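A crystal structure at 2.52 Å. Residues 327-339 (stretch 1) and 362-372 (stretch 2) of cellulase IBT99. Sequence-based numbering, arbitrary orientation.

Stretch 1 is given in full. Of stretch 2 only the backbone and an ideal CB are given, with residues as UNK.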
# COMPACT_ATOMS: atom_id res chain seq x y z
N LYS A 327 1.45 35.02 9.56
CA LYS A 327 1.93 34.08 10.56
C LYS A 327 2.74 32.96 9.93
O LYS A 327 3.70 32.46 10.54
CB LYS A 327 0.75 33.51 11.35
CG LYS A 327 1.13 32.47 12.39
CD LYS A 327 2.17 33.00 13.36
CE LYS A 327 2.64 31.91 14.32
NZ LYS A 327 3.77 32.36 15.17
N VAL A 328 2.39 32.55 8.71
CA VAL A 328 3.13 31.48 8.03
C VAL A 328 4.53 31.97 7.65
O VAL A 328 5.53 31.30 7.94
CB VAL A 328 2.35 30.98 6.81
CG1 VAL A 328 3.23 30.09 5.95
CG2 VAL A 328 1.10 30.22 7.25
N VAL A 329 4.61 33.13 6.99
CA VAL A 329 5.91 33.69 6.64
C VAL A 329 6.75 33.93 7.89
O VAL A 329 7.95 33.62 7.92
CB VAL A 329 5.74 35.00 5.85
CG1 VAL A 329 7.10 35.57 5.46
CG2 VAL A 329 4.85 34.80 4.63
N GLU A 330 6.13 34.48 8.93
CA GLU A 330 6.85 34.73 10.18
C GLU A 330 7.38 33.43 10.77
O GLU A 330 8.50 33.40 11.29
CB GLU A 330 5.92 35.44 11.17
CG GLU A 330 6.55 35.74 12.51
CD GLU A 330 5.57 36.36 13.48
OE1 GLU A 330 4.60 37.01 13.02
OE2 GLU A 330 5.75 36.19 14.70
N SER A 331 6.61 32.35 10.68
CA SER A 331 7.08 31.06 11.17
C SER A 331 8.16 30.48 10.27
O SER A 331 8.96 29.66 10.75
CB SER A 331 5.91 30.08 11.29
OG SER A 331 6.33 28.87 11.90
N LEU A 332 8.21 30.87 9.00
CA LEU A 332 9.29 30.46 8.12
C LEU A 332 10.58 31.21 8.41
O LEU A 332 11.68 30.67 8.19
CB LEU A 332 8.89 30.68 6.65
CG LEU A 332 7.80 29.79 6.06
CD1 LEU A 332 7.25 30.40 4.78
CD2 LEU A 332 8.34 28.40 5.79
N ILE A 333 10.48 32.44 8.91
CA ILE A 333 11.67 33.25 9.17
C ILE A 333 12.34 32.82 10.47
O ILE A 333 13.56 32.58 10.51
CB ILE A 333 11.30 34.74 9.21
CG1 ILE A 333 10.65 35.16 7.89
CG2 ILE A 333 12.53 35.59 9.48
CD1 ILE A 333 9.84 36.44 7.99
N HIS A 334 11.57 32.70 11.55
CA HIS A 334 12.11 32.44 12.87
C HIS A 334 11.97 30.98 13.31
O HIS A 334 12.33 30.66 14.44
CB HIS A 334 11.44 33.34 13.91
CG HIS A 334 11.79 34.79 13.76
ND1 HIS A 334 11.16 35.79 14.47
CD2 HIS A 334 12.71 35.41 12.98
CE1 HIS A 334 11.68 36.96 14.13
NE2 HIS A 334 12.62 36.76 13.23
N ASP A 335 11.47 30.11 12.44
CA ASP A 335 11.30 28.69 12.75
C ASP A 335 10.44 28.51 14.01
O ASP A 335 10.82 27.83 14.96
CB ASP A 335 12.66 28.00 12.90
CG ASP A 335 12.55 26.49 13.01
OD1 ASP A 335 12.01 25.86 12.08
OD2 ASP A 335 13.00 25.94 14.03
N GLU A 336 9.27 29.15 14.00
CA GLU A 336 8.40 29.16 15.17
C GLU A 336 7.62 27.87 15.36
O GLU A 336 6.98 27.70 16.40
CB GLU A 336 7.42 30.33 15.08
CG GLU A 336 8.07 31.67 14.77
CD GLU A 336 7.14 32.84 15.02
OE1 GLU A 336 7.30 33.52 16.06
OE2 GLU A 336 6.23 33.07 14.20
N ARG A 337 7.66 26.96 14.38
CA ARG A 337 6.96 25.67 14.46
C ARG A 337 5.46 25.86 14.66
O ARG A 337 4.83 25.16 15.46
CB ARG A 337 7.56 24.79 15.56
CG ARG A 337 9.07 24.70 15.53
CD ARG A 337 9.56 24.24 14.16
NE ARG A 337 10.11 22.89 14.20
CZ ARG A 337 11.41 22.62 14.31
NH1 ARG A 337 12.29 23.61 14.40
NH2 ARG A 337 11.83 21.37 14.33
N SER A 338 4.89 26.82 13.94
CA SER A 338 3.46 27.08 14.05
C SER A 338 2.66 25.96 13.39
O SER A 338 2.99 25.50 12.30
CB SER A 338 3.11 28.42 13.40
OG SER A 338 1.73 28.72 13.54
N ARG A 339 1.61 25.52 14.07
CA ARG A 339 0.77 24.42 13.60
C ARG A 339 -0.38 25.00 12.79
O ARG A 339 -1.32 25.57 13.36
CB ARG A 339 0.27 23.59 14.78
CG ARG A 339 -0.46 22.32 14.38
CD ARG A 339 -0.97 21.58 15.61
NE ARG A 339 -1.61 20.31 15.27
CZ ARG A 339 -2.89 20.19 14.95
NH1 ARG A 339 -3.67 21.26 14.92
NH2 ARG A 339 -3.39 19.00 14.65
N UNK A 362 -3.01 19.37 9.16
CA UNK A 362 -2.18 20.20 10.04
C UNK A 362 -0.71 19.85 9.92
O UNK A 362 -0.33 18.68 9.79
CB UNK A 362 -2.63 20.05 11.50
N UNK A 363 0.13 20.88 9.98
CA UNK A 363 1.57 20.69 9.91
C UNK A 363 2.28 21.82 10.64
O UNK A 363 1.73 22.90 10.84
CB UNK A 363 2.04 20.61 8.45
N UNK A 364 3.52 21.54 11.02
CA UNK A 364 4.36 22.49 11.75
C UNK A 364 5.25 23.23 10.76
O UNK A 364 6.10 22.61 10.10
CB UNK A 364 5.20 21.78 12.81
N UNK A 365 5.06 24.54 10.66
CA UNK A 365 5.79 25.36 9.70
C UNK A 365 7.19 25.63 10.26
O UNK A 365 7.34 26.33 11.26
CB UNK A 365 5.05 26.67 9.41
N UNK A 366 8.20 25.06 9.62
CA UNK A 366 9.59 25.27 9.98
C UNK A 366 10.26 26.16 8.93
O UNK A 366 9.70 26.44 7.87
CB UNK A 366 10.32 23.93 10.11
N UNK A 367 11.49 26.58 9.24
CA UNK A 367 12.25 27.35 8.26
C UNK A 367 12.74 26.50 7.09
O UNK A 367 13.33 27.04 6.16
CB UNK A 367 13.45 28.02 8.94
N UNK A 368 12.50 25.19 7.13
CA UNK A 368 12.86 24.28 6.05
C UNK A 368 11.67 23.82 5.23
O UNK A 368 11.86 23.14 4.22
CB UNK A 368 13.58 23.06 6.62
N UNK A 369 10.45 24.16 5.64
CA UNK A 369 9.24 23.73 4.99
C UNK A 369 8.21 23.33 6.03
O UNK A 369 8.25 23.78 7.18
CB UNK A 369 9.52 22.57 4.03
N UNK A 370 7.28 22.48 5.62
CA UNK A 370 6.22 21.99 6.49
C UNK A 370 6.51 20.55 6.87
O UNK A 370 6.88 19.73 6.02
CB UNK A 370 4.85 22.11 5.81
N UNK A 371 6.33 20.24 8.16
CA UNK A 371 6.42 18.87 8.65
C UNK A 371 5.02 18.37 8.97
O UNK A 371 4.50 18.64 10.07
CB UNK A 371 7.33 18.78 9.88
N UNK A 372 4.36 17.66 8.06
CA UNK A 372 2.98 17.22 8.32
C UNK A 372 2.93 16.05 9.29
O UNK A 372 3.82 15.19 9.32
CB UNK A 372 2.29 16.83 7.01

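Position 362 lies on the strand just before the antiparallel pairing with stretch 1. Its CB points toward that stretch and comes 3.4 Å from Arg339 NH2, so a compact apolar group able to lie against a guanidinium would suit. It is Pro362, whose CB sits over one face of that guanidinium; its phi of -67° also fits the proline ring. At 363 the CB would point away and meet nothing of stretch 1. The visible contacts leave the choice open, and the residue is Gly363, whose O receives a CA-H...O contact from Arg339 CA at 3.3 Å.

Position 364 pairs with Arg339, both side chains on the same face of the sheet. The long aliphatic part of Arg339 invites a broad apolar or aromatic group. Tyr364 takes the place: Arg339 CB lies over one face of its ring, while Arg337 O approaches the edge, 3.4 Å from Tyr364 CD2.

At 365 the CB turns to the other face, toward the helix, and lies 3.6 Å from Ser331 OG. Near Val328 and Leu332, a small or medium apolar side chain fits, a branched one especially in a strand. Val365 packs its CG1 3.7 Å from Leu332 CD2. Its backbone is anchored as well: Val365 N donates to Ser338 O at 2.8 Å, and Ser331 OG donates to Val365 O at 2.8 Å.

Position 366 opens a type I turn, its CB in tight contact with Asp335 OD1 at 3.2 Å. Ser, Thr, Asp or Asn would suit, since a short polar side chain can reach the turn's backbone. Thr366 OG1 accepts from the backbone N of 368 and donates to the O of 369, while its CG2 lies over one face of the Arg337 guanidinium.

The CB of 367 is crowded by Leu332 O at 3.3 Å, and its backbone N donates to Asp335 OD1 at 3.0 Å. A short residue is reasonable, although the nearby carboxylate would not by itself predict an acid. The residue is Asp367, whose OD1 lies 2.9 Å from Asp335 OD1, both acceptors.

Position 368 points away into space free of stretch 1, and many residues would do, long or short; it is Arg368. At 369, phi/psi of 138/-156 would jam any CB against the preceding carbonyl, which calls for glycine: Gly369.

At 370 nothing of stretch 1 is near the CB, so many strand residues would serve; it is Val370. Position 371 points toward stretch 1 without close packing; an acid suits the guanidinium of Arg337, and Glu371 OE1 lies 4.4 Å from Arg337 NH2. Glu371 OE2 also accepts a weak hydrogen bond, within a salt bridge, from Arg368 NH2. Position 372 is out of reach of stretch 1; many residues are possible, and phi of -76° is compatible with proline: Pro372.

Stretch 2 362-372: PGYVTDRGVEP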
# COMPACT_ATOMS: atom_id res chain seq x y z
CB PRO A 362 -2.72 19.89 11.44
CG PRO A 362 -3.37 18.56 11.31
CD PRO A 362 -3.97 18.56 9.93
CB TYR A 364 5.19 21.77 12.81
CG TYR A 364 4.36 21.19 13.94
CD1 TYR A 364 3.73 19.97 13.80
CD2 TYR A 364 4.22 21.87 15.14
CE1 TYR A 364 2.97 19.44 14.83
CE2 TYR A 364 3.47 21.35 16.18
CZ TYR A 364 2.84 20.13 16.01
OH TYR A 364 2.09 19.60 17.04
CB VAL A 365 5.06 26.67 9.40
CG1 VAL A 365 5.90 27.56 8.50
CG2 VAL A 365 3.71 26.39 8.77
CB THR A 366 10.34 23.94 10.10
OG1 THR A 366 10.67 23.46 8.79
CG2 THR A 366 9.47 22.91 10.79
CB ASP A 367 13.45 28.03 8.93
CG ASP A 367 14.50 27.04 9.40
OD1 ASP A 367 14.15 26.11 10.15
OD2 ASP A 367 15.67 27.20 9.00
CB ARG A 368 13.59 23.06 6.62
CG ARG A 368 14.61 23.38 7.70
CD ARG A 368 15.06 22.12 8.42
NE ARG A 368 13.94 21.40 9.02
CZ ARG A 368 13.47 21.63 10.24
NH1 ARG A 368 14.02 22.56 11.00
NH2 ARG A 368 12.44 20.93 10.70
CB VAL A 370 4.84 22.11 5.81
CG1 VAL A 370 3.76 21.51 6.70
CG2 VAL A 370 4.53 23.57 5.50
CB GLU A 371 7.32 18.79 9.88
CG GLU A 371 8.80 18.92 9.57
CD GLU A 371 9.68 18.65 10.77
OE1 GLU A 371 9.18 18.79 11.91
OE2 GLU A 371 10.86 18.29 10.58
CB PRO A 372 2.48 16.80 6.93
CG PRO A 372 3.52 17.29 5.95
CD PRO A 372 4.80 17.32 6.70
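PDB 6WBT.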